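Local coordinates for protein ribonucleoside triphosphate reductase (Lactobacillus leichmannii, PDB 1L1L) that catalyses the B12-dependent reduction of ribonucleoside triphosphates to 2'-deoxyribonucleoside triphosphates, as a class II ribonucleotide reductase that works as an allosterically regulated monomer, at residues 120-129 with 141-152; 181-189 with 278-286. All coordinates share one frame; numbering follows the deposited sequence.

Contact 1: residues 120-129 with 141-152; sequences WFVAIRPQKY and KQEKAVSMPFSF. Unlike the reference sequence in segment 141-152: F152 (reference Cys).
With its CG anti to the carbonyl carbon (chi1 -82°), Y129 swings its ring over to the start of helix 148-152, while M148 has its CG anti to the backbone N (chi1 -170°), which puts CG over that ring, the thioether running on toward Q127. M148 CG makes a CH-pi contact with one face, 4.1 Å from the centroid of the Y129 ring, and A145 CB meets the ring edge. The phenol oxygen ends between two serines: Y129 OH and S151 OG are hydrogen-bonded at 2.6 Å, with either able to donate, and Y129 OH lies 2.7 Å from S147 OG, which is also bound by D236. The amide oxygen of Q127 is held by N415. At the other end F152, where the reference sequence has Cys, points its edge at the face of W120 in an offset edge-to-face pair, planes at 79°, and F152 CD2 touches V122 CB at 3.6 Å. Between these groups P149 CB packs against I124 CD1 at 4.0 Å. Q127 and A145 form an antiparallel hydrogen-bonded pair, A145 N to Q127 O being 2.8 Å. This short pairing passes through a type I turn, A145 to M148, into helix 148-152, which runs nearly antiparallel to strand 120-123. That strand pairs in parallel with strand 162-166, a beta-alpha-beta crossover consistent with the 10-stranded alpha-beta barrel of this enzyme.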
loop_
_atom_site.group_PDB
_atom_site.type_symbol
_atom_site.label_atom_id
_atom_site.label_comp_id
_atom_site.label_asym_id
_atom_site.label_seq_id
_atom_site.Cartn_x
_atom_site.Cartn_y
_atom_site.Cartn_z
ATOM N N TRP A 120 2.227 -2.413 6.691
ATOM C CA TRP A 120 2.626 -2.565 8.075
ATOM C C TRP A 120 3.783 -1.625 8.391
ATOM O O TRP A 120 4.321 -0.956 7.499
ATOM C CB TRP A 120 3.102 -4.003 8.319
ATOM C CG TRP A 120 2.203 -5.090 7.787
ATOM C CD1 TRP A 120 2.020 -5.451 6.486
ATOM C CD2 TRP A 120 1.341 -5.928 8.563
ATOM N NE1 TRP A 120 1.084 -6.469 6.400
ATOM C CE2 TRP A 120 0.654 -6.775 7.664
ATOM C CE3 TRP A 120 1.081 -6.044 9.936
ATOM C CZ2 TRP A 120 -0.278 -7.726 8.094
ATOM C CZ3 TRP A 120 0.151 -6.992 10.365
ATOM C CH2 TRP A 120 -0.514 -7.817 9.444
ATOM N N PHE A 121 4.132 -1.571 9.672
ATOM C CA PHE A 121 5.265 -0.785 10.147
ATOM C C PHE A 121 6.039 -1.628 11.152
ATOM O O PHE A 121 5.457 -2.432 11.858
ATOM C CB PHE A 121 4.840 0.496 10.856
ATOM C CG PHE A 121 5.986 1.189 11.532
ATOM C CD1 PHE A 121 6.908 1.924 10.789
ATOM C CD2 PHE A 121 6.219 0.996 12.887
ATOM C CE1 PHE A 121 8.056 2.450 11.390
ATOM C CE2 PHE A 121 7.362 1.514 13.499
ATOM C CZ PHE A 121 8.279 2.239 12.747
ATOM N N VAL A 122 7.357 -1.448 11.217
ATOM C CA VAL A 122 8.154 -2.198 12.183
ATOM C C VAL A 122 9.445 -1.430 12.461
ATOM O O VAL A 122 10.038 -0.868 11.542
ATOM C CB VAL A 122 8.488 -3.628 11.671
ATOM C CG1 VAL A 122 9.338 -3.560 10.415
ATOM C CG2 VAL A 122 9.218 -4.409 12.755
ATOM N N ALA A 123 9.844 -1.382 13.730
ATOM C CA ALA A 123 11.074 -0.696 14.148
ATOM C C ALA A 123 12.266 -1.651 13.976
ATOM O O ALA A 123 12.207 -2.806 14.398
ATOM C CB ALA A 123 10.953 -0.253 15.618
ATOM N N ILE A 124 13.341 -1.174 13.347
ATOM C CA ILE A 124 14.515 -2.012 13.137
ATOM C C ILE A 124 15.422 -1.984 14.361
ATOM O O ILE A 124 16.436 -1.286 14.382
ATOM C CB ILE A 124 15.341 -1.573 11.895
ATOM C CG1 ILE A 124 14.445 -1.506 10.659
ATOM C CG2 ILE A 124 16.457 -2.580 11.631
ATOM C CD1 ILE A 124 13.690 -2.793 10.383
ATOM N N ARG A 125 15.022 -2.737 15.383
ATOM C CA ARG A 125 15.776 -2.876 16.620
ATOM C C ARG A 125 15.601 -4.318 17.079
ATOM O O ARG A 125 14.548 -4.922 16.853
ATOM C CB ARG A 125 15.242 -1.940 17.698
ATOM C CG ARG A 125 13.778 -2.156 18.049
ATOM C CD ARG A 125 13.423 -1.421 19.337
ATOM N NE ARG A 125 11.981 -1.342 19.579
ATOM C CZ ARG A 125 11.199 -0.355 19.142
ATOM N NH1 ARG A 125 11.718 0.647 18.441
ATOM N NH2 ARG A 125 9.898 -0.368 19.410
ATOM N N PRO A 126 16.626 -4.893 17.729
ATOM C CA PRO A 126 16.489 -6.279 18.188
ATOM C C PRO A 126 15.195 -6.442 18.981
ATOM O O PRO A 126 14.849 -5.594 19.802
ATOM C CB PRO A 126 17.738 -6.479 19.040
ATOM C CG PRO A 126 18.754 -5.620 18.311
ATOM C CD PRO A 126 17.963 -4.358 18.051
ATOM N N GLN A 127 14.468 -7.521 18.717
ATOM C CA GLN A 127 13.206 -7.776 19.404
ATOM C C GLN A 127 12.989 -9.272 19.552
ATOM O O GLN A 127 13.635 -10.073 18.877
ATOM C CB GLN A 127 12.023 -7.212 18.597
ATOM C CG GLN A 127 11.990 -5.717 18.437
ATOM C CD GLN A 127 10.833 -5.262 17.562
ATOM O OE1 GLN A 127 9.676 -5.603 17.816
ATOM N NE2 GLN A 127 11.140 -4.485 16.529
ATOM N N LYS A 128 12.059 -9.640 20.424
ATOM C CA LYS A 128 11.724 -11.045 20.626
ATOM C C LYS A 128 10.685 -11.428 19.573
ATOM O O LYS A 128 9.860 -10.598 19.179
ATOM C CB LYS A 128 11.123 -11.256 22.019
ATOM C CG LYS A 128 9.801 -10.548 22.217
ATOM C CD LYS A 128 9.222 -10.791 23.598
ATOM C CE LYS A 128 7.854 -10.123 23.740
ATOM N NZ LYS A 128 7.250 -10.324 25.092
ATOM N N TYR A 129 10.726 -12.674 19.112
ATOM C CA TYR A 129 9.767 -13.141 18.119
ATOM C C TYR A 129 8.417 -13.364 18.787
ATOM O O TYR A 129 7.364 -13.274 18.142
ATOM C CB TYR A 129 10.233 -14.453 17.487
ATOM C CG TYR A 129 11.235 -14.284 16.373
ATOM C CD1 TYR A 129 12.552 -13.892 16.630
ATOM C CD2 TYR A 129 10.860 -14.503 15.048
ATOM C CE1 TYR A 129 13.463 -13.720 15.586
ATOM C CE2 TYR A 129 11.758 -14.338 14.007
ATOM C CZ TYR A 129 13.056 -13.943 14.278
ATOM O OH TYR A 129 13.914 -13.748 13.226
ATOM N N LYS A 141 11.135 -18.083 23.111
ATOM C CA LYS A 141 10.074 -17.175 22.720
ATOM C C LYS A 141 10.407 -15.736 23.113
ATOM O O LYS A 141 10.498 -14.854 22.258
ATOM C CB LYS A 141 8.757 -17.604 23.365
ATOM C CG LYS A 141 7.570 -17.551 22.425
ATOM C CD LYS A 141 7.206 -18.927 21.898
ATOM C CE LYS A 141 6.569 -19.775 22.990
ATOM N NZ LYS A 141 6.085 -21.077 22.458
ATOM N N GLN A 142 10.614 -15.509 24.406
ATOM C CA GLN A 142 10.911 -14.174 24.920
ATOM C C GLN A 142 12.338 -13.689 24.687
ATOM O O GLN A 142 12.722 -12.640 25.198
ATOM C CB GLN A 142 10.607 -14.118 26.417
ATOM C CG GLN A 142 9.320 -14.819 26.797
ATOM C CD GLN A 142 8.183 -14.480 25.859
ATOM O OE1 GLN A 142 7.772 -13.322 25.751
ATOM N NE2 GLN A 142 7.672 -15.490 25.167
ATOM N N GLU A 143 13.116 -14.439 23.914
ATOM C CA GLU A 143 14.501 -14.071 23.634
ATOM C C GLU A 143 14.638 -13.107 22.455
ATOM O O GLU A 143 14.216 -13.414 21.342
ATOM C CB GLU A 143 15.326 -15.329 23.367
ATOM C CG GLU A 143 16.775 -15.057 23.012
ATOM C CD GLU A 143 17.581 -16.330 22.864
ATOM O OE1 GLU A 143 18.778 -16.240 22.517
ATOM O OE2 GLU A 143 17.016 -17.420 23.092
ATOM N N LYS A 144 15.252 -11.952 22.704
ATOM C CA LYS A 144 15.446 -10.937 21.672
ATOM C C LYS A 144 16.510 -11.329 20.649
ATOM O O LYS A 144 17.557 -11.873 21.004
ATOM C CB LYS A 144 15.826 -9.600 22.317
ATOM C CG LYS A 144 14.747 -9.019 23.216
ATOM C CD LYS A 144 15.071 -7.582 23.606
ATOM C CE LYS A 144 13.967 -6.974 24.447
ATOM N NZ LYS A 144 14.196 -5.518 24.670
ATOM N N ALA A 145 16.234 -11.043 19.379
ATOM C CA ALA A 145 17.154 -11.369 18.300
ATOM C C ALA A 145 17.261 -10.233 17.296
ATOM O O ALA A 145 16.279 -9.548 17.011
ATOM C CB ALA A 145 16.697 -12.636 17.596
ATOM N N VAL A 146 18.458 -10.041 16.759
ATOM C CA VAL A 146 18.701 -8.995 15.780
ATOM C C VAL A 146 17.894 -9.214 14.501
ATOM O O VAL A 146 17.528 -8.258 13.820
ATOM C CB VAL A 146 20.188 -8.934 15.407
ATOM C CG1 VAL A 146 20.409 -7.939 14.289
ATOM C CG2 VAL A 146 21.007 -8.556 16.631
ATOM N N SER A 147 17.618 -10.477 14.192
ATOM C CA SER A 147 16.887 -10.846 12.984
ATOM C C SER A 147 15.373 -10.623 13.020
ATOM O O SER A 147 14.737 -10.561 11.973
ATOM C CB SER A 147 17.145 -12.320 12.665
ATOM O OG SER A 147 16.546 -13.143 13.654
ATOM N N MET A 148 14.795 -10.503 14.210
ATOM C CA MET A 148 13.349 -10.339 14.319
ATOM C C MET A 148 12.688 -9.302 13.388
ATOM O O MET A 148 11.847 -9.662 12.563
ATOM C CB MET A 148 12.957 -10.064 15.774
ATOM C CG MET A 148 11.450 -10.112 16.043
ATOM S SD MET A 148 10.535 -8.706 15.308
ATOM C CE MET A 148 8.862 -8.976 15.989
ATOM N N PRO A 149 13.050 -8.014 13.503
ATOM C CA PRO A 149 12.428 -7.005 12.631
ATOM C C PRO A 149 12.579 -7.270 11.143
ATOM O O PRO A 149 11.712 -6.891 10.347
ATOM C CB PRO A 149 13.106 -5.704 13.058
ATOM C CG PRO A 149 14.470 -6.174 13.511
ATOM C CD PRO A 149 14.123 -7.410 14.312
ATOM N N PHE A 150 13.675 -7.919 10.760
ATOM C CA PHE A 150 13.915 -8.222 9.355
ATOM C C PHE A 150 13.033 -9.382 8.925
ATOM O O PHE A 150 12.596 -9.448 7.769
ATOM C CB PHE A 150 15.383 -8.594 9.126
ATOM C CG PHE A 150 16.346 -7.504 9.494
ATOM C CD1 PHE A 150 16.555 -6.426 8.636
ATOM C CD2 PHE A 150 17.021 -7.543 10.705
ATOM C CE1 PHE A 150 17.428 -5.394 8.980
ATOM C CE2 PHE A 150 17.898 -6.511 11.065
ATOM C CZ PHE A 150 18.101 -5.435 10.202
ATOM N N SER A 151 12.798 -10.305 9.855
ATOM C CA SER A 151 11.954 -11.461 9.567
ATOM C C SER A 151 10.516 -10.995 9.378
ATOM O O SER A 151 9.797 -11.510 8.510
ATOM C CB SER A 151 12.018 -12.474 10.712
ATOM O OG SER A 151 13.300 -13.074 10.776
ATOM N N PHE A 152 10.108 -10.035 10.208
ATOM C CA PHE A 152 8.758 -9.480 10.148
ATOM C C PHE A 152 8.569 -8.824 8.787
ATOM O O PHE A 152 7.600 -9.099 8.070
ATOM C CB PHE A 152 8.556 -8.432 11.244
ATOM C CG PHE A 152 7.186 -7.819 11.239
ATOM C CD1 PHE A 152 6.118 -8.465 11.871
ATOM C CD2 PHE A 152 6.933 -6.653 10.523
ATOM C CE1 PHE A 152 4.823 -7.958 11.784
ATOM C CE2 PHE A 152 5.638 -6.142 10.428
ATOM C CZ PHE A 152 4.585 -6.794 11.057
HETATM O O HOH W 1 13.326 -4.499 21.470
HETATM O O HOH W 2 12.853 -14.731 19.847
#

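Contact 2: residues 181-189 with 278-286; sequences AIDLQLVVD and ISMLLDVNE
L186 reaches from the strand onto the helix surface at L281 and L282, and makes the broadest contact of the pair. Its two methyls divide the work: L186 CD1 lies 3.7 Å from L282 CG, while CD2 meets L281 CD1 at 3.9 Å. One strand repeat away, L184 turns to the same side; its CG is anti to the backbone N (chi1 178°), and L184 CD2 lies 3.6 Å from L281 O and 4.0 Å from L282 CD2. V188 CG2 adds a lighter touch on I278 CD1 at 4.1 Å. The polar tie is made by N285, which gives its ND2 to I182 O at 3.0 Å along a nearly straight bond (N-H...O 169°). The acceptor lies close to the amide plane of N285, whereas the donor stands above the carbonyl plane of I182. This near-planar bond, with L184 CB alongside ND2 of N285 at 3.6 Å, would help set the turn of the amide where the strand begins, and N289, one helix turn on, takes up I182 N. L184 and L186 are both on the helix side because side chains alternate along a strand; helix 278-286 runs antiparallel to strand 183-187 (178° between their directions). The strand is an edge of a three-stranded parallel sheet, with 249-253 beside it, where L252 touches both L186 and L281; helix 224-236 meets the helix through L234 and N231, and helix 298-313 covers M280, D283 and V284.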
loop_
_atom_site.group_PDB
_atom_site.type_symbol
_atom_site.label_atom_id
_atom_site.label_comp_id
_atom_site.label_asym_id
_atom_site.label_seq_id
_atom_site.Cartn_x
_atom_site.Cartn_y
_atom_site.Cartn_z
ATOM N N ALA A 181 32.176 -12.731 11.434
ATOM C CA ALA A 181 32.029 -12.651 9.988
ATOM C C ALA A 181 31.713 -14.088 9.603
ATOM O O ALA A 181 32.528 -14.982 9.823
ATOM C CB ALA A 181 33.320 -12.212 9.341
ATOM N N ILE A 182 30.533 -14.312 9.038
ATOM C CA ILE A 182 30.121 -15.662 8.673
ATOM C C ILE A 182 30.535 -16.125 7.283
ATOM O O ILE A 182 30.425 -15.389 6.308
ATOM C CB ILE A 182 28.586 -15.812 8.789
ATOM C CG1 ILE A 182 28.136 -15.472 10.214
ATOM C CG2 ILE A 182 28.165 -17.227 8.405
ATOM C CD1 ILE A 182 28.750 -16.338 11.295
ATOM N N ASP A 183 31.018 -17.362 7.211
ATOM C CA ASP A 183 31.410 -17.965 5.945
ATOM C C ASP A 183 30.130 -18.621 5.431
ATOM O O ASP A 183 29.566 -19.493 6.099
ATOM C CB ASP A 183 32.495 -19.022 6.166
ATOM C CG ASP A 183 32.957 -19.652 4.868
ATOM O OD1 ASP A 183 33.274 -18.890 3.925
ATOM O OD2 ASP A 183 33.006 -20.900 4.785
ATOM N N LEU A 184 29.665 -18.204 4.257
ATOM C CA LEU A 184 28.413 -18.732 3.712
ATOM C C LEU A 184 28.482 -19.466 2.380
ATOM O O LEU A 184 29.063 -18.982 1.404
ATOM C CB LEU A 184 27.394 -17.593 3.585
ATOM C CG LEU A 184 26.020 -17.915 2.983
ATOM C CD1 LEU A 184 25.277 -18.846 3.914
ATOM C CD2 LEU A 184 25.233 -16.619 2.770
ATOM N N GLN A 185 27.861 -20.641 2.342
ATOM C CA GLN A 185 27.810 -21.428 1.123
ATOM C C GLN A 185 26.346 -21.745 0.876
ATOM O O GLN A 185 25.646 -22.199 1.777
ATOM C CB GLN A 185 28.593 -22.737 1.269
ATOM C CG GLN A 185 30.048 -22.572 1.651
ATOM C CD GLN A 185 30.774 -23.903 1.670
ATOM O OE1 GLN A 185 31.062 -24.478 0.619
ATOM N NE2 GLN A 185 31.053 -24.409 2.864
ATOM N N LEU A 186 25.887 -21.486 -0.338
ATOM C CA LEU A 186 24.504 -21.757 -0.702
ATOM C C LEU A 186 24.520 -22.953 -1.644
ATOM O O LEU A 186 25.098 -22.894 -2.734
ATOM C CB LEU A 186 23.881 -20.536 -1.391
ATOM C CG LEU A 186 23.929 -19.236 -0.577
ATOM C CD1 LEU A 186 23.250 -18.115 -1.342
ATOM C CD2 LEU A 186 23.252 -19.451 0.766
ATOM N N VAL A 187 23.880 -24.035 -1.211
ATOM C CA VAL A 187 23.834 -25.263 -1.988
ATOM C C VAL A 187 22.541 -25.463 -2.756
ATOM O O VAL A 187 21.449 -25.280 -2.220
ATOM C CB VAL A 187 24.022 -26.502 -1.091
ATOM C CG1 VAL A 187 24.198 -27.739 -1.953
ATOM C CG2 VAL A 187 25.202 -26.308 -0.173
ATOM N N VAL A 188 22.687 -25.839 -4.019
ATOM C CA VAL A 188 21.561 -26.136 -4.893
ATOM C C VAL A 188 22.000 -27.331 -5.728
ATOM O O VAL A 188 22.665 -27.183 -6.754
ATOM C CB VAL A 188 21.206 -24.957 -5.820
ATOM C CG1 VAL A 188 20.257 -25.429 -6.916
ATOM C CG2 VAL A 188 20.542 -23.842 -5.011
ATOM N N ASP A 189 21.627 -28.514 -5.256
ATOM C CA ASP A 189 21.967 -29.775 -5.905
ATOM C C ASP A 189 21.906 -29.756 -7.424
ATOM O O ASP A 189 21.047 -29.105 -8.016
ATOM C CB ASP A 189 21.057 -30.884 -5.369
ATOM C CG ASP A 189 21.333 -32.227 -6.011
ATOM O OD1 ASP A 189 22.505 -32.508 -6.336
ATOM O OD2 ASP A 189 20.379 -33.010 -6.177
ATOM N N ILE A 278 19.240 -16.464 -3.253
ATOM C CA ILE A 278 20.683 -16.697 -3.164
ATOM C C ILE A 278 21.419 -15.357 -3.086
ATOM O O ILE A 278 22.161 -15.106 -2.141
ATOM C CB ILE A 278 21.173 -17.520 -4.380
ATOM C CG1 ILE A 278 20.616 -18.947 -4.276
ATOM C CG2 ILE A 278 22.705 -17.541 -4.440
ATOM C CD1 ILE A 278 20.664 -19.729 -5.550
ATOM N N SER A 279 21.187 -14.505 -4.075
ATOM C CA SER A 279 21.805 -13.179 -4.129
ATOM C C SER A 279 21.546 -12.400 -2.840
ATOM O O SER A 279 22.463 -11.803 -2.254
ATOM C CB SER A 279 21.240 -12.392 -5.307
ATOM O OG SER A 279 21.328 -13.142 -6.505
ATOM N N MET A 280 20.292 -12.405 -2.396
ATOM C CA MET A 280 19.924 -11.691 -1.182
ATOM C C MET A 280 20.732 -12.165 0.022
ATOM O O MET A 280 21.214 -11.354 0.809
ATOM C CB MET A 280 18.433 -11.876 -0.893
ATOM C CG MET A 280 17.923 -11.076 0.287
ATOM S SD MET A 280 16.440 -11.834 1.019
ATOM C CE MET A 280 17.171 -12.718 2.387
ATOM N N LEU A 281 20.876 -13.477 0.178
ATOM C CA LEU A 281 21.623 -14.015 1.308
ATOM C C LEU A 281 23.107 -13.666 1.197
ATOM O O LEU A 281 23.761 -13.386 2.202
ATOM C CB LEU A 281 21.462 -15.533 1.383
ATOM C CG LEU A 281 20.063 -16.011 1.782
ATOM C CD1 LEU A 281 19.935 -17.500 1.466
ATOM C CD2 LEU A 281 19.812 -15.730 3.261
ATOM N N LEU A 282 23.629 -13.694 -0.019
ATOM C CA LEU A 282 25.039 -13.374 -0.240
ATOM C C LEU A 282 25.299 -11.902 0.027
ATOM O O LEU A 282 26.233 -11.552 0.752
ATOM C CB LEU A 282 25.456 -13.728 -1.669
ATOM C CG LEU A 282 25.437 -15.233 -1.980
ATOM C CD1 LEU A 282 25.803 -15.451 -3.428
ATOM C CD2 LEU A 282 26.382 -15.979 -1.043
ATOM N N ASP A 283 24.465 -11.038 -0.546
ATOM C CA ASP A 283 24.619 -9.603 -0.345
ATOM C C ASP A 283 24.347 -9.166 1.096
ATOM O O ASP A 283 25.016 -8.273 1.621
ATOM C CB ASP A 283 23.724 -8.844 -1.323
ATOM C CG ASP A 283 24.181 -9.005 -2.766
ATOM O OD1 ASP A 283 25.382 -9.294 -2.985
ATOM O OD2 ASP A 283 23.354 -8.831 -3.681
ATOM N N VAL A 284 23.366 -9.796 1.741
ATOM C CA VAL A 284 23.030 -9.485 3.122
ATOM C C VAL A 284 24.176 -9.906 4.042
ATOM O O VAL A 284 24.405 -9.316 5.109
ATOM C CB VAL A 284 21.722 -10.217 3.542
ATOM C CG1 VAL A 284 21.575 -10.245 5.044
ATOM C CG2 VAL A 284 20.531 -9.505 2.922
ATOM N N ASN A 285 24.900 -10.938 3.631
ATOM C CA ASN A 285 26.007 -11.417 4.443
ATOM C C ASN A 285 27.170 -10.428 4.304
ATOM O O ASN A 285 27.850 -10.120 5.279
ATOM C CB ASN A 285 26.408 -12.825 3.992
ATOM C CG ASN A 285 27.287 -13.533 5.002
ATOM O OD1 ASN A 285 27.031 -13.501 6.215
ATOM N ND2 ASN A 285 28.327 -14.190 4.507
ATOM N N GLU A 286 27.381 -9.915 3.097
ATOM C CA GLU A 286 28.459 -8.955 2.878
ATOM C C GLU A 286 28.270 -7.723 3.757
ATOM O O GLU A 286 29.185 -7.323 4.484
ATOM C CB GLU A 286 28.524 -8.525 1.411
ATOM C CG GLU A 286 29.011 -9.615 0.477
ATOM C CD GLU A 286 29.229 -9.117 -0.938
ATOM O OE1 GLU A 286 28.237 -8.727 -1.593
ATOM O OE2 GLU A 286 30.400 -9.111 -1.389
#

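In the fold
Contact 1 closes in the chain before contact 2 opens, and the two lie on the same side of the molecule's centre. Their centres are about 21 Å apart and their nearest atoms about 7 Å apart, without touching. Two helices bridge them: 224-236 is touched by Y129 and by L281, and 298-313 by F150 and by V284. Contact 1 starts on a strand of the barrel, whereas contact 2 belongs to the insertion domain of the B12-dependent family. The disulfide C119-C419 ends one residue before W120, which touches P418; the pair is consistent with the redox cysteines of ribonucleotide reductases, and contact 2 is the remoter from C119 along the chain.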